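MRNA-binding protein PUF3 (Saccharomyces cerevisiae, PDB 3K49) binds recognition sequences in the 3' untranslated regions of mRNAs for mitochondrial proteins through its Pumilio domain, and promotes decay of COX17 mRNA by speeding its deadenylation. Local coordinates at residues S172-I177 and Q202-N207; D242-I247 and K277-L282; L296-D301 and V333-A338; P303-I308 and R337-K342. All coordinates share one frame; numbering follows the deposited sequence.

Contact 1 of 4, residues S172-I177 and Q202-N207; sequences SLTGHI and QESILN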
loop_
_atom_site.group_PDB
_atom_site.type_symbol
_atom_site.label_atom_id
_atom_site.label_comp_id
_atom_site.label_asym_id
_atom_site.label_seq_id
_atom_site.Cartn_x
_atom_site.Cartn_y
_atom_site.Cartn_z
ATOM N N SER A 172 0.534 -4.621 -21.198
ATOM C CA SER A 172 -0.707 -3.857 -21.357
ATOM C C SER A 172 -0.559 -2.448 -20.802
ATOM O O SER A 172 -1.386 -1.584 -21.061
ATOM C CB SER A 172 -1.888 -4.550 -20.653
ATOM O OG SER A 172 -2.163 -5.824 -21.211
ATOM N N LEU A 173 0.494 -2.224 -20.023
ATOM C CA LEU A 173 0.658 -0.946 -19.341
ATOM C C LEU A 173 1.558 0.045 -20.081
ATOM O O LEU A 173 1.462 1.254 -19.856
ATOM C CB LEU A 173 1.192 -1.169 -17.926
ATOM C CG LEU A 173 0.151 -1.276 -16.814
ATOM C CD1 LEU A 173 -0.837 -2.337 -17.154
ATOM C CD2 LEU A 173 0.828 -1.576 -15.482
ATOM N N THR A 174 2.434 -0.449 -20.951
ATOM C CA THR A 174 3.426 0.429 -21.566
ATOM C C THR A 174 2.723 1.575 -22.277
ATOM O O THR A 174 1.777 1.360 -23.031
ATOM C CB THR A 174 4.371 -0.312 -22.526
ATOM O OG1 THR A 174 3.645 -0.723 -23.692
ATOM C CG2 THR A 174 5.001 -1.524 -21.819
ATOM N N GLY A 175 3.177 2.794 -22.001
ATOM C CA GLY A 175 2.497 3.984 -22.469
ATOM C C GLY A 175 1.596 4.591 -21.407
ATOM O O GLY A 175 1.270 5.784 -21.446
ATOM N N HIS A 176 1.197 3.778 -20.436
ATOM C CA HIS A 176 0.253 4.251 -19.429
ATOM C C HIS A 176 0.868 4.409 -18.052
ATOM O O HIS A 176 0.207 4.878 -17.129
ATOM C CB HIS A 176 -0.959 3.330 -19.370
ATOM C CG HIS A 176 -1.575 3.059 -20.706
ATOM N ND1 HIS A 176 -2.598 3.823 -21.229
ATOM C CD2 HIS A 176 -1.316 2.102 -21.633
ATOM C CE1 HIS A 176 -2.940 3.351 -22.410
ATOM N NE2 HIS A 176 -2.179 2.300 -22.677
ATOM N N ILE A 177 2.145 4.062 -17.929
ATOM C CA ILE A 177 2.793 3.963 -16.622
ATOM C C ILE A 177 2.838 5.261 -15.828
ATOM O O ILE A 177 2.622 5.242 -14.621
ATOM C CB ILE A 177 4.200 3.350 -16.734
ATOM C CG1 ILE A 177 4.096 1.897 -17.201
ATOM C CG2 ILE A 177 4.937 3.422 -15.398
ATOM C CD1 ILE A 177 5.417 1.313 -17.662
ATOM N N GLN A 202 11.365 -3.775 -14.161
ATOM C CA GLN A 202 11.661 -2.553 -13.416
ATOM C C GLN A 202 12.256 -1.485 -14.324
ATOM O O GLN A 202 11.970 -0.305 -14.167
ATOM C CB GLN A 202 12.600 -2.839 -12.244
ATOM C CG GLN A 202 12.078 -3.889 -11.286
ATOM C CD GLN A 202 13.015 -4.150 -10.129
ATOM O OE1 GLN A 202 13.778 -3.279 -9.724
ATOM N NE2 GLN A 202 12.953 -5.349 -9.586
ATOM N N GLU A 203 13.081 -1.908 -15.277
ATOM C CA GLU A 203 13.705 -0.990 -16.218
ATOM C C GLU A 203 12.621 -0.369 -17.088
ATOM O O GLU A 203 12.565 0.848 -17.248
ATOM C CB GLU A 203 14.767 -1.715 -17.049
ATOM C CG GLU A 203 15.523 -0.819 -18.012
ATOM C CD GLU A 203 16.567 -1.571 -18.812
ATOM O OE1 GLU A 203 16.701 -2.797 -18.612
ATOM O OE2 GLU A 203 17.253 -0.936 -19.641
ATOM N N SER A 204 11.744 -1.213 -17.620
ATOM C CA SER A 204 10.642 -0.765 -18.472
ATOM C C SER A 204 9.735 0.247 -17.775
ATOM O O SER A 204 9.177 1.146 -18.408
ATOM C CB SER A 204 9.824 -1.962 -18.944
ATOM O OG SER A 204 8.580 -1.543 -19.482
ATOM N N ILE A 205 9.596 0.104 -16.466
ATOM C CA ILE A 205 8.730 0.985 -15.694
ATOM C C ILE A 205 9.413 2.304 -15.337
ATOM O O ILE A 205 8.799 3.365 -15.384
ATOM C CB ILE A 205 8.298 0.304 -14.374
ATOM C CG1 ILE A 205 7.217 -0.753 -14.630
ATOM C CG2 ILE A 205 7.840 1.343 -13.351
ATOM C CD1 ILE A 205 6.833 -1.499 -13.413
ATOM N N LEU A 206 10.677 2.213 -14.936
ATOM C CA LEU A 206 11.432 3.369 -14.471
ATOM C C LEU A 206 11.808 4.296 -15.635
ATOM O O LEU A 206 12.052 5.489 -15.444
ATOM C CB LEU A 206 12.680 2.913 -13.719
ATOM C CG LEU A 206 12.381 2.203 -12.400
ATOM C CD1 LEU A 206 13.664 1.648 -11.781
ATOM C CD2 LEU A 206 11.658 3.128 -11.444
ATOM N N ASN A 207 11.852 3.731 -16.838
ATOM C CA ASN A 207 12.077 4.502 -18.052
ATOM C C ASN A 207 10.923 5.447 -18.395
ATOM O O ASN A 207 11.140 6.523 -18.928
ATOM C CB ASN A 207 12.349 3.561 -19.229
ATOM C CG ASN A 207 13.794 3.056 -19.260
ATOM O OD1 ASN A 207 14.626 3.456 -18.438
ATOM N ND2 ASN A 207 14.093 2.176 -20.212
#
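Ser204 is the first residue of helix 199-207 to meet the turn 172-177, and it does so twice. Its hydroxyl, swung anti to the backbone N (chi1 165°), reaches the methyl of the exposed Thr174, with OG 4.3 Å from Thr174 CG2. Its carbonyl lies deeper, where Ser204 O is 3.8 Å from Ile177 CD1, a contact of van der Waals kind. Ile205 follows and brings the buried part. Its side chain crosses that of Ile177 at about a right angle, and both branches of each isoleucine are used: Ile205 CG1 packs on Ile177 CD1 at 4.1 Å, and Ile205 CG2 meets Ile177 CG2 at the same distance. Ile177 CG2 also rests 3.9 Å from Ile205 O. No hydrogen bond links the two segments, and the turn is held in other ways: His176 N bonds to Leu173 O, and Glu208, just beyond the helix, accepts Gly175 N and, weakly, Ile177 N. Ile205 also rests on Leu193 and Leu194 of helix 186-196, while Leu206 packs on helix 238-252. Both segments belong to Pumilio repeat 5 (172-207), so an isoleucine pair joins the start of the repeat to its last helix, closing one of the all-helical modules stacked in the curved Pumilio homology domain.

Contact 2 of 4, residues D242-I247 and K277-L282; sequences DIKQEI and KNQKDL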
loop_
_atom_site.group_PDB
_atom_site.type_symbol
_atom_site.label_atom_id
_atom_site.label_comp_id
_atom_site.label_asym_id
_atom_site.label_seq_id
_atom_site.Cartn_x
_atom_site.Cartn_y
_atom_site.Cartn_z
ATOM N N ASP A 242 20.517 4.533 -10.545
ATOM C CA ASP A 242 20.477 5.771 -11.312
ATOM C C ASP A 242 19.241 6.617 -10.989
ATOM O O ASP A 242 19.353 7.829 -10.790
ATOM C CB ASP A 242 20.507 5.473 -12.809
ATOM C CG ASP A 242 21.846 4.939 -13.273
ATOM O OD1 ASP A 242 22.830 5.061 -12.514
ATOM O OD2 ASP A 242 21.914 4.398 -14.397
ATOM N N ILE A 243 18.065 5.992 -10.939
ATOM C CA ILE A 243 16.837 6.731 -10.660
ATOM C C ILE A 243 16.847 7.276 -9.236
ATOM O O ILE A 243 16.360 8.377 -8.980
ATOM C CB ILE A 243 15.589 5.854 -10.859
ATOM C CG1 ILE A 243 15.557 5.291 -12.281
ATOM C CG2 ILE A 243 14.324 6.647 -10.561
ATOM C CD1 ILE A 243 15.520 6.353 -13.357
ATOM N N LYS A 244 17.403 6.504 -8.307
ATOM C CA LYS A 244 17.479 6.970 -6.928
ATOM C C LYS A 244 18.341 8.225 -6.829
ATOM O O LYS A 244 18.081 9.103 -6.010
ATOM C CB LYS A 244 18.009 5.891 -5.995
ATOM C CG LYS A 244 17.935 6.294 -4.531
ATOM C CD LYS A 244 18.485 5.204 -3.631
ATOM C CE LYS A 244 18.489 5.613 -2.165
ATOM N NZ LYS A 244 18.684 4.411 -1.283
ATOM N N GLN A 245 19.359 8.302 -7.678
ATOM C CA GLN A 245 20.220 9.473 -7.740
ATOM C C GLN A 245 19.487 10.711 -8.302
ATOM O O GLN A 245 19.559 11.794 -7.720
ATOM C CB GLN A 245 21.486 9.161 -8.551
ATOM C CG GLN A 245 22.507 10.309 -8.617
ATOM C CD GLN A 245 23.095 10.663 -7.255
ATOM O OE1 GLN A 245 23.204 9.812 -6.382
ATOM N NE2 GLN A 245 23.472 11.922 -7.076
ATOM N N GLU A 246 18.777 10.551 -9.421
ATOM C CA GLU A 246 17.997 11.658 -10.002
ATOM C C GLU A 246 16.943 12.180 -9.041
ATOM O O GLU A 246 16.512 13.323 -9.140
ATOM C CB GLU A 246 17.319 11.243 -11.316
ATOM C CG GLU A 246 18.198 10.346 -12.185
ATOM C CD GLU A 246 17.433 9.598 -13.265
ATOM O OE1 GLU A 246 16.745 10.259 -14.081
ATOM O OE2 GLU A 246 17.535 8.348 -13.294
ATOM N N ILE A 247 16.498 11.329 -8.125
ATOM C CA ILE A 247 15.495 11.753 -7.166
ATOM C C ILE A 247 16.175 12.618 -6.123
ATOM O O ILE A 247 15.707 13.710 -5.820
ATOM C CB ILE A 247 14.776 10.568 -6.509
ATOM C CG1 ILE A 247 13.953 9.801 -7.546
ATOM C CG2 ILE A 247 13.880 11.065 -5.401
ATOM C CD1 ILE A 247 13.602 8.372 -7.134
ATOM N N LYS A 277 25.416 8.051 2.313
ATOM C CA LYS A 277 26.173 9.092 2.993
ATOM C C LYS A 277 26.298 10.346 2.128
ATOM O O LYS A 277 26.008 11.460 2.576
ATOM C CB LYS A 277 27.564 8.565 3.386
ATOM C CG LYS A 277 28.137 7.518 2.421
ATOM C CD LYS A 277 28.940 8.153 1.291
ATOM C CE LYS A 277 28.675 7.451 -0.042
ATOM N NZ LYS A 277 28.838 5.962 0.018
ATOM N N ASN A 278 26.725 10.149 0.883
ATOM C CA ASN A 278 26.934 11.249 -0.055
ATOM C C ASN A 278 25.629 11.941 -0.449
ATOM O O ASN A 278 25.518 13.165 -0.371
ATOM C CB ASN A 278 27.670 10.743 -1.302
ATOM C CG ASN A 278 28.376 11.853 -2.062
ATOM O OD1 ASN A 278 27.919 12.997 -2.090
ATOM N ND2 ASN A 278 29.497 11.515 -2.687
ATOM N N GLN A 279 24.645 11.152 -0.875
ATOM C CA GLN A 279 23.343 11.687 -1.267
ATOM C C GLN A 279 22.762 12.564 -0.160
ATOM O O GLN A 279 22.179 13.620 -0.414
ATOM C CB GLN A 279 22.389 10.543 -1.623
ATOM C CG GLN A 279 22.824 9.776 -2.859
ATOM C CD GLN A 279 22.141 8.439 -2.996
ATOM O OE1 GLN A 279 21.590 7.912 -2.032
ATOM N NE2 GLN A 279 22.181 7.870 -4.196
ATOM N N LYS A 280 22.946 12.127 1.080
ATOM C CA LYS A 280 22.406 12.835 2.235
ATOM C C LYS A 280 23.105 14.174 2.454
ATOM O O LYS A 280 22.464 15.190 2.739
ATOM C CB LYS A 280 22.530 11.964 3.483
ATOM C CG LYS A 280 22.049 12.624 4.762
ATOM C CD LYS A 280 22.088 11.623 5.915
ATOM C CE LYS A 280 21.606 10.241 5.464
ATOM N NZ LYS A 280 21.479 9.279 6.601
ATOM N N ASP A 281 24.427 14.166 2.320
ATOM C CA ASP A 281 25.209 15.376 2.520
ATOM C C ASP A 281 24.912 16.360 1.398
ATOM O O ASP A 281 24.872 17.575 1.606
ATOM C CB ASP A 281 26.703 15.044 2.592
ATOM C CG ASP A 281 27.067 14.259 3.851
ATOM O OD1 ASP A 281 26.738 14.724 4.966
ATOM O OD2 ASP A 281 27.684 13.178 3.727
ATOM N N LEU A 282 24.687 15.818 0.205
ATOM C CA LEU A 282 24.272 16.621 -0.939
ATOM C C LEU A 282 23.019 17.439 -0.636
ATOM O O LEU A 282 22.897 18.586 -1.060
ATOM C CB LEU A 282 24.024 15.719 -2.143
ATOM C CG LEU A 282 23.714 16.483 -3.420
ATOM C CD1 LEU A 282 24.654 17.655 -3.514
ATOM C CD2 LEU A 282 23.838 15.568 -4.632
#
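A single hydrogen bond joins Gln245 and Gln279 between two neighbouring helices that run nearly parallel, their short axes 18° apart and 11.2 Å from each other at closest approach. Gln279 NE2 donates an N-H to Gln245 OE1 over 3.1 Å, and the N-H points at the acceptor with an angle of 162°. The acceptor lies close to the amide plane of Gln279, whereas the donor sits tilted from the carbonyl plane of Gln245; the two amide planes are well away from coplanar. Gln245 gets there by a bend at its second torsion (chi2 64°), which turns its amide toward the other helix; Gln279 simply extends to meet it. The rest is van der Waals contact of carbons with the amides. The extended Lys244 passes across Gln279 at about a right angle, leaving CE 3.9 Å from Gln279 OE1, while its NZ goes on to the carbonyls of Tyr274 and Gln232. Leu282 CD2 lies 4.4 Å from Gln245 NE2, and its side chain also leans on Ala252. The remaining amide atoms have partners too: Gln279 OE1 takes Ser276 N, and Gln245 NE2 goes to Glu249 OE2. These bonds to Ser276 and Glu249 probably set which end of each amide faces the partner, so Pumilio repeats 6 and 7 are joined here by an oriented, uncharged polar link, probably polarised slightly by Glu249.

Contact 3 of 4, residues L296-D301 and V333-A338; sequences LNLEDD and VIAIRA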
loop_
_atom_site.group_PDB
_atom_site.type_symbol
_atom_site.label_atom_id
_atom_site.label_comp_id
_atom_site.label_asym_id
_atom_site.label_seq_id
_atom_site.Cartn_x
_atom_site.Cartn_y
_atom_site.Cartn_z
ATOM N N LEU A 296 24.447 31.057 14.612
ATOM C CA LEU A 296 23.978 31.846 15.746
ATOM C C LEU A 296 23.123 33.033 15.319
ATOM O O LEU A 296 22.210 33.441 16.040
ATOM C CB LEU A 296 25.152 32.311 16.605
ATOM C CG LEU A 296 25.415 31.431 17.827
ATOM C CD1 LEU A 296 26.764 31.741 18.468
ATOM C CD2 LEU A 296 24.277 31.584 18.833
ATOM N N ASN A 297 23.421 33.582 14.146
ATOM C CA ASN A 297 22.679 34.727 13.634
ATOM C C ASN A 297 22.197 34.503 12.201
ATOM O O ASN A 297 22.806 34.988 11.247
ATOM C CB ASN A 297 23.525 35.999 13.727
ATOM C CG ASN A 297 22.684 37.260 13.682
ATOM O OD1 ASN A 297 21.538 37.272 14.139
ATOM N ND2 ASN A 297 23.250 38.331 13.132
ATOM N N LEU A 298 21.106 33.757 12.059
ATOM C CA LEU A 298 20.535 33.482 10.747
ATOM C C LEU A 298 19.546 34.568 10.380
ATOM O O LEU A 298 19.026 35.263 11.255
ATOM C CB LEU A 298 19.839 32.118 10.726
ATOM C CG LEU A 298 20.730 30.875 10.706
ATOM C CD1 LEU A 298 19.887 29.609 10.791
ATOM C CD2 LEU A 298 21.602 30.864 9.461
ATOM N N GLU A 299 19.291 34.709 9.083
ATOM C CA GLU A 299 18.327 35.686 8.594
ATOM C C GLU A 299 16.984 35.022 8.362
ATOM O O GLU A 299 16.908 33.815 8.137
ATOM C CB GLU A 299 18.820 36.333 7.299
ATOM C CG GLU A 299 20.267 36.786 7.360
ATOM C CD GLU A 299 20.693 37.541 6.121
ATOM O OE1 GLU A 299 19.891 38.361 5.624
ATOM O OE2 GLU A 299 21.831 37.313 5.652
ATOM N N ASP A 300 15.925 35.821 8.406
ATOM C CA ASP A 300 14.567 35.308 8.279
ATOM C C ASP A 300 14.264 34.764 6.883
ATOM O O ASP A 300 13.144 34.328 6.608
ATOM C CB ASP A 300 13.559 36.395 8.659
ATOM C CG ASP A 300 13.824 36.980 10.037
ATOM O OD1 ASP A 300 14.664 36.421 10.778
ATOM O OD2 ASP A 300 13.189 37.999 10.380
ATOM N N ASP A 301 15.260 34.788 6.004
ATOM C CA ASP A 301 15.094 34.257 4.653
ATOM C C ASP A 301 16.077 33.124 4.348
ATOM O O ASP A 301 16.081 32.569 3.248
ATOM C CB ASP A 301 15.170 35.369 3.593
ATOM C CG ASP A 301 16.524 36.070 3.551
ATOM O OD1 ASP A 301 16.971 36.413 2.437
ATOM O OD2 ASP A 301 17.138 36.289 4.620
ATOM N N VAL A 333 21.595 22.116 15.281
ATOM C CA VAL A 333 21.047 22.229 16.626
ATOM C C VAL A 333 21.107 23.665 17.117
ATOM O O VAL A 333 20.105 24.237 17.550
ATOM C CB VAL A 333 21.812 21.341 17.623
ATOM C CG1 VAL A 333 21.302 21.569 19.038
ATOM C CG2 VAL A 333 21.689 19.876 17.233
ATOM N N ILE A 334 22.298 24.240 17.045
ATOM C CA ILE A 334 22.525 25.591 17.530
ATOM C C ILE A 334 21.612 26.599 16.844
ATOM O O ILE A 334 21.101 27.518 17.485
ATOM C CB ILE A 334 23.982 26.031 17.307
ATOM C CG1 ILE A 334 24.934 25.175 18.143
ATOM C CG2 ILE A 334 24.147 27.506 17.642
ATOM C CD1 ILE A 334 26.394 25.380 17.806
ATOM N N ALA A 335 21.407 26.423 15.540
ATOM C CA ALA A 335 20.505 27.292 14.785
ATOM C C ALA A 335 19.091 27.230 15.348
ATOM O O ALA A 335 18.429 28.258 15.514
ATOM C CB ALA A 335 20.510 26.916 13.319
ATOM N N ILE A 336 18.640 26.015 15.649
ATOM C CA ILE A 336 17.301 25.801 16.181
ATOM C C ILE A 336 17.175 26.443 17.549
ATOM O O ILE A 336 16.209 27.156 17.827
ATOM C CB ILE A 336 16.962 24.299 16.283
ATOM C CG1 ILE A 336 17.157 23.620 14.929
ATOM C CG2 ILE A 336 15.538 24.108 16.764
ATOM C CD1 ILE A 336 16.940 22.138 14.950
ATOM N N ARG A 337 18.157 26.186 18.404
ATOM C CA ARG A 337 18.186 26.778 19.735
ATOM C C ARG A 337 18.081 28.296 19.642
ATOM O O ARG A 337 17.331 28.931 20.387
ATOM C CB ARG A 337 19.465 26.377 20.470
ATOM C CG ARG A 337 19.438 24.978 21.066
ATOM C CD ARG A 337 20.850 24.520 21.429
ATOM N NE ARG A 337 20.860 23.298 22.232
ATOM C CZ ARG A 337 21.930 22.526 22.404
ATOM N NH1 ARG A 337 23.078 22.845 21.823
ATOM N NH2 ARG A 337 21.853 21.432 23.154
ATOM N N ALA A 338 18.828 28.869 18.709
ATOM C CA ALA A 338 18.803 30.308 18.486
ATOM C C ALA A 338 17.408 30.817 18.130
ATOM O O ALA A 338 16.974 31.851 18.636
ATOM C CB ALA A 338 19.796 30.690 17.405
#
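Ala338 N bonds to Ile334 O at 2.9 Å, a helical turn whose two ends both meet Leu296. This helix, 326-345, begins in Pumilio repeat 8 (297-334), the last of the superhelical domain, and the loop that opens the repeat runs along the helix flank. Leu296 ends a short helix, and Asn297 is the first residue to leave helical geometry. The CA atoms of Leu296 and Ala335 are 5.8 Å apart, a close approach consistent with the small side chains of Ala335 and Ala338. Ala338 offers its methyl to the backbone, with CB 3.9 Å from Leu296 O, a packing contact and not a hydrogen bond. The side chain of Leu296 starts out away from the helix and then returns, its first torsion of -97° lying off the staggered positions, so that its branch point reaches the Ile334 methyl: Leu296 CG to Ile334 CG2 is 4.1 Å. Across the two segments this exposed end makes apolar contact with no hydrogen bond. Leu298, two residues on, has its CB pointing toward helix 326-345 and its CG anti to its carbonyl carbon (chi1 -74°). It is shared with helix 303-308, packing on Met304 and Ile305, and Met304 touches Ala335 as well. The segment thus bridges the two helices it lies against, and the closest apolar pair across the contact is Leu298 CD1 and Ala335 CB, 3.7 Å apart.

Contact 4 of 4, residues P303-I308 and R337-K342; sequences PMILMI and RAYLDK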
loop_
_atom_site.group_PDB
_atom_site.type_symbol
_atom_site.label_atom_id
_atom_site.label_comp_id
_atom_site.label_asym_id
_atom_site.label_seq_id
_atom_site.Cartn_x
_atom_site.Cartn_y
_atom_site.Cartn_z
ATOM N N PRO A 303 17.307 29.340 4.416
ATOM C CA PRO A 303 16.603 28.058 4.301
ATOM C C PRO A 303 16.079 27.538 5.638
ATOM O O PRO A 303 14.867 27.346 5.778
ATOM C CB PRO A 303 17.680 27.132 3.743
ATOM C CG PRO A 303 18.500 28.039 2.882
ATOM C CD PRO A 303 18.513 29.378 3.572
ATOM N N MET A 304 16.979 27.331 6.597
ATOM C CA MET A 304 16.624 26.818 7.920
ATOM C C MET A 304 15.403 27.505 8.508
ATOM O O MET A 304 14.443 26.843 8.909
ATOM C CB MET A 304 17.793 26.995 8.881
ATOM C CG MET A 304 18.966 26.086 8.597
ATOM S SD MET A 304 18.696 24.450 9.300
ATOM C CE MET A 304 18.428 24.891 11.015
ATOM N N ILE A 305 15.443 28.832 8.559
ATOM C CA ILE A 305 14.400 29.603 9.227
ATOM C C ILE A 305 13.083 29.570 8.468
ATOM O O ILE A 305 12.013 29.502 9.076
ATOM C CB ILE A 305 14.810 31.074 9.399
ATOM C CG1 ILE A 305 16.123 31.176 10.173
ATOM C CG2 ILE A 305 13.706 31.855 10.098
ATOM C CD1 ILE A 305 16.062 30.576 11.559
ATOM N N LEU A 306 13.157 29.627 7.140
ATOM C CA LEU A 306 11.965 29.487 6.312
ATOM C C LEU A 306 11.336 28.124 6.573
ATOM O O LEU A 306 10.121 27.963 6.505
ATOM C CB LEU A 306 12.314 29.594 4.832
ATOM C CG LEU A 306 12.683 30.955 4.256
ATOM C CD1 LEU A 306 13.158 30.780 2.822
ATOM C CD2 LEU A 306 11.504 31.914 4.323
ATOM N N MET A 307 12.183 27.146 6.867
ATOM C CA MET A 307 11.737 25.782 7.099
ATOM C C MET A 307 11.150 25.586 8.498
ATOM O O MET A 307 10.053 25.044 8.637
ATOM C CB MET A 307 12.874 24.794 6.812
ATOM C CG MET A 307 13.105 24.587 5.318
ATOM S SD MET A 307 14.504 23.531 4.930
ATOM C CE MET A 307 14.034 22.009 5.757
ATOM N N ILE A 308 11.865 26.042 9.524
ATOM C CA ILE A 308 11.380 25.952 10.901
ATOM C C ILE A 308 9.981 26.536 11.075
ATOM O O ILE A 308 9.191 26.050 11.887
ATOM C CB ILE A 308 12.318 26.668 11.884
ATOM C CG1 ILE A 308 13.726 26.084 11.797
ATOM C CG2 ILE A 308 11.788 26.553 13.304
ATOM C CD1 ILE A 308 14.736 26.815 12.665
ATOM N N ARG A 337 18.157 26.186 18.404
ATOM C CA ARG A 337 18.186 26.778 19.735
ATOM C C ARG A 337 18.081 28.296 19.642
ATOM O O ARG A 337 17.331 28.931 20.387
ATOM C CB ARG A 337 19.465 26.377 20.470
ATOM C CG ARG A 337 19.438 24.978 21.066
ATOM C CD ARG A 337 20.850 24.520 21.429
ATOM N NE ARG A 337 20.860 23.298 22.232
ATOM C CZ ARG A 337 21.930 22.526 22.404
ATOM N NH1 ARG A 337 23.078 22.845 21.823
ATOM N NH2 ARG A 337 21.853 21.432 23.154
ATOM N N ALA A 338 18.828 28.869 18.709
ATOM C CA ALA A 338 18.803 30.308 18.486
ATOM C C ALA A 338 17.408 30.817 18.130
ATOM O O ALA A 338 16.974 31.851 18.636
ATOM C CB ALA A 338 19.796 30.690 17.405
ATOM N N TYR A 339 16.709 30.092 17.260
ATOM C CA TYR A 339 15.394 30.529 16.792
ATOM C C TYR A 339 14.374 30.631 17.921
ATOM O O TYR A 339 13.473 31.468 17.890
ATOM C CB TYR A 339 14.856 29.601 15.701
ATOM C CG TYR A 339 13.416 29.896 15.339
ATOM C CD1 TYR A 339 13.098 30.932 14.474
ATOM C CD2 TYR A 339 12.373 29.149 15.879
ATOM C CE1 TYR A 339 11.785 31.212 14.150
ATOM C CE2 TYR A 339 11.056 29.423 15.559
ATOM C CZ TYR A 339 10.769 30.455 14.694
ATOM O OH TYR A 339 9.459 30.734 14.372
ATOM N N LEU A 340 14.512 29.763 18.912
ATOM C CA LEU A 340 13.594 29.753 20.036
ATOM C C LEU A 340 13.782 31.003 20.884
ATOM O O LEU A 340 12.816 31.600 21.354
ATOM C CB LEU A 340 13.814 28.494 20.870
ATOM C CG LEU A 340 13.652 27.198 20.071
ATOM C CD1 LEU A 340 14.145 25.989 20.856
ATOM C CD2 LEU A 340 12.200 27.015 19.646
ATOM N N ASP A 341 15.038 31.398 21.060
ATOM C CA ASP A 341 15.378 32.584 21.837
ATOM C C ASP A 341 14.675 33.831 21.314
ATOM O O ASP A 341 13.883 34.447 22.027
ATOM C CB ASP A 341 16.891 32.796 21.833
ATOM C CG ASP A 341 17.649 31.593 22.370
ATOM O OD1 ASP A 341 17.041 30.799 23.121
ATOM O OD2 ASP A 341 18.848 31.443 22.041
ATOM N N LYS A 342 14.969 34.195 20.068
ATOM C CA LYS A 342 14.391 35.389 19.450
ATOM C C LYS A 342 12.888 35.496 19.679
ATOM O O LYS A 342 12.383 36.530 20.120
ATOM C CB LYS A 342 14.691 35.419 17.946
ATOM C CG LYS A 342 13.905 36.474 17.170
ATOM C CD LYS A 342 14.409 36.602 15.738
ATOM C CE LYS A 342 15.849 37.105 15.703
ATOM N NZ LYS A 342 16.383 37.259 14.319
#
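Ile305 and Ile308, one turn apart on helix 303-308, receive the ring that Tyr339 extends from helix 326-345. Ile305 comes first. A bend at its second torsion (chi2 -60°) sends CD1 toward the other helix although its CB does not point there, and CD1 ends 4.2 Å from Tyr339 CD1, approaching the ring at a slant. Ile308 follows and makes the closer contact. Its CB faces the partner helix, and the CG2 methyl lies over one face of the ring, 4.0 Å from the Tyr339 centroid and 27° off the ring normal. This is a CH-pi contact displaced toward the rim, where CG2 is 3.7 Å from both Tyr339 CD2 and Tyr339 CE2. CD1 of the other Ile308 branch lies 4.1 Å from Tyr339 CB, and the two side chains run past each other in opposite directions. Tyr339 can lie along this isoleucine pair because its CG is anti to the backbone N (chi1 171°), which stretches the ring toward helix 303-308. Lys309 and Arg352 touch the tyrosine from loops, adding to the buried surroundings. No hydrogen bond crosses between the segments. The bound RNA comes within about 5 Å at the nearest atoms, yet the contact itself is hydrophobic packing between the first helix of the all-helical final Pumilio repeat and the long helix that begins at its end, with helix 355-364 adding cover through Leu360 on Ile308, as befits the helix-on-helix build of a Pumilio homology domain.

Overall arrangement
Contact 4 is buried, contact 3 lies at the surface, and contacts 1 and 2 are partly buried. Contacts 3 and 4 use the same helix, 326-345; their segments overlap at Arg337 and Ala338, and their centres are about 5 Å apart. Contacts 1 and 2 meet farther along the arc, through Leu206 and Ile243, though their centres are about 23 Å apart. Contact 1 closes a repeat internally, whereas contact 2 joins two successive repeats. Chemistry follows place: isoleucines in contact 1, leucines against alanines and Ile334 in contact 3, isoleucines against an aromatic ring in buried contact 4, and an amide hydrogen bond only in contact 2.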